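Local coordinates for melanin biosynthesis protein TyrA, putative (Shewanella oneidensis, PDB 2IIZ) that binds heme b and probably acts as a peroxidase of the dye-decolorizing (DyP) type, at residues A[202-207]-A[285-290]. Numbering follows the deposited sequence. Where two conformers were deposited one is given.
Sequences EDIIGR and DHLMHF
Ile-204, on the last turn of helix 198-205, meets Leu-287 and Phe-290 through its two branches, by van der Waals packing alone. With CG1 beside the backbone N (chi1 -79°), CG2 stands anti to that N and presses on the 3-10 segment, 3.6 Å from CA of Leu-287, while CG1 runs past CB of His-286. The longer branch ends at CD1, which reaches CE2 of the Phe-290 ring at 3.6 Å; the two side chains cross at about a right angle. Isoleucine suits this place because its short branch covers backbone while its longer one reaches the ring. Cutting it back to an alanine would probably leave a gap beside Phe-290 and uncover the backbone at Leu-287.

This is the proximal side of the heme in the C-terminal, ferredoxin-like half of the DyP fold: Leu-287 touches both the heme and His-225, the axial ligand of the iron.

Hydrogen bonds shape each segment separately. Asp-285 OD1 accepts from N of Leu-287 at 2.9 Å in an Asx turn, approached from above the carboxylate plane, while OD2 bonds ND1 of His-225, orienting the imidazole. Gly-206, just past the helix, has positive phi, where a side chain would crowd the preceding carbonyl O; its N still bonds to Glu-202 O.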
# COMPACT_ATOMS: atom_id res chain seq x y z
N GLU A 202 -28.88 -1.07 -1.98
CA GLU A 202 -29.38 0.28 -2.30
C GLU A 202 -30.28 0.80 -1.17
O GLU A 202 -30.25 1.99 -0.86
CB GLU A 202 -30.11 0.27 -3.66
CG GLU A 202 -29.16 -0.11 -4.83
CD GLU A 202 -29.80 -0.10 -6.21
OE1 GLU A 202 -31.03 -0.31 -6.33
OE2 GLU A 202 -29.05 0.12 -7.20
N ASP A 203 -31.04 -0.11 -0.57
CA ASP A 203 -31.97 0.24 0.52
C ASP A 203 -31.23 0.56 1.82
O ASP A 203 -31.77 1.25 2.69
CB ASP A 203 -32.94 -0.92 0.77
CG ASP A 203 -34.16 -0.90 -0.15
OD1 ASP A 203 -34.21 -0.11 -1.13
OD2 ASP A 203 -35.09 -1.71 0.12
N ILE A 204 -30.01 0.07 1.95
CA ILE A 204 -29.19 0.30 3.15
C ILE A 204 -28.49 1.67 3.07
O ILE A 204 -28.34 2.40 4.06
CB ILE A 204 -28.17 -0.86 3.32
CG1 ILE A 204 -28.88 -2.06 3.93
CG2 ILE A 204 -26.98 -0.47 4.20
CD1 ILE A 204 -28.21 -3.34 3.60
N ILE A 205 -28.04 2.01 1.87
CA ILE A 205 -27.42 3.32 1.66
C ILE A 205 -28.42 4.43 1.41
O ILE A 205 -28.21 5.53 1.89
CB ILE A 205 -26.34 3.22 0.60
CG1 ILE A 205 -25.15 2.50 1.25
CG2 ILE A 205 -25.92 4.64 0.10
CD1 ILE A 205 -24.35 1.76 0.31
N GLY A 206 -29.50 4.15 0.68
CA GLY A 206 -30.50 5.17 0.31
C GLY A 206 -30.19 5.86 -1.02
O GLY A 206 -30.71 6.94 -1.31
N ARG A 207 -29.32 5.23 -1.82
CA ARG A 207 -29.06 5.68 -3.19
C ARG A 207 -28.92 4.45 -4.09
O ARG A 207 -28.58 3.37 -3.60
CB ARG A 207 -27.78 6.51 -3.23
CG ARG A 207 -27.78 7.69 -2.27
CD ARG A 207 -26.49 8.44 -2.32
NE ARG A 207 -26.40 9.27 -3.50
CZ ARG A 207 -26.72 10.56 -3.55
NH1 ARG A 207 -27.16 11.21 -2.48
NH2 ARG A 207 -26.60 11.22 -4.69
N ASP A 285 -28.81 2.62 11.78
CA ASP A 285 -28.18 2.57 10.48
C ASP A 285 -27.75 1.14 10.15
O ASP A 285 -26.78 0.60 10.70
CB ASP A 285 -26.97 3.51 10.47
CG ASP A 285 -26.22 3.53 9.14
OD1 ASP A 285 -26.55 2.75 8.25
OD2 ASP A 285 -25.30 4.35 9.01
N HIS A 286 -28.48 0.52 9.24
CA HIS A 286 -28.19 -0.88 8.91
C HIS A 286 -26.87 -1.12 8.19
O HIS A 286 -26.49 -2.26 8.01
CB HIS A 286 -29.35 -1.47 8.12
CG HIS A 286 -30.52 -1.82 8.99
ND1 HIS A 286 -31.47 -2.75 8.62
CD2 HIS A 286 -30.90 -1.36 10.20
CE1 HIS A 286 -32.38 -2.85 9.57
NE2 HIS A 286 -32.06 -2.02 10.54
N LEU A 287 -26.19 -0.04 7.78
CA LEU A 287 -24.87 -0.15 7.15
C LEU A 287 -23.92 -0.72 8.19
O LEU A 287 -22.96 -1.44 7.86
CB LEU A 287 -24.37 1.21 6.65
CG LEU A 287 -22.99 1.25 5.96
CD1 LEU A 287 -22.88 0.23 4.84
CD2 LEU A 287 -22.68 2.65 5.41
N MSE A 288 -24.21 -0.39 9.45
CA MSE A 288 -23.39 -0.82 10.56
C MSE A 288 -23.43 -2.34 10.77
O MSE A 288 -22.61 -2.90 11.51
CB MSE A 288 -23.79 -0.10 11.85
CG MSE A 288 -23.56 1.40 11.81
SE MSE A 288 -23.54 2.20 13.59
CE MSE A 288 -21.90 1.39 14.33
N HIS A 289 -24.37 -3.03 10.12
CA HIS A 289 -24.39 -4.50 10.19
C HIS A 289 -23.31 -5.10 9.31
O HIS A 289 -23.17 -6.32 9.27
CB HIS A 289 -25.72 -5.08 9.71
CG HIS A 289 -26.91 -4.56 10.44
ND1 HIS A 289 -28.18 -4.62 9.90
CD2 HIS A 289 -27.05 -3.98 11.66
CE1 HIS A 289 -29.04 -4.10 10.76
NE2 HIS A 289 -28.38 -3.71 11.83
N PHE A 290 -22.55 -4.26 8.61
CA PHE A 290 -21.65 -4.76 7.54
C PHE A 290 -20.19 -4.32 7.65
O PHE A 290 -19.36 -4.75 6.83
CB PHE A 290 -22.24 -4.37 6.17
CG PHE A 290 -23.61 -4.98 5.94
CD1 PHE A 290 -23.73 -6.24 5.41
CD2 PHE A 290 -24.76 -4.28 6.27
CE1 PHE A 290 -24.97 -6.82 5.20
CE2 PHE A 290 -26.01 -4.83 6.07
CZ PHE A 290 -26.12 -6.11 5.52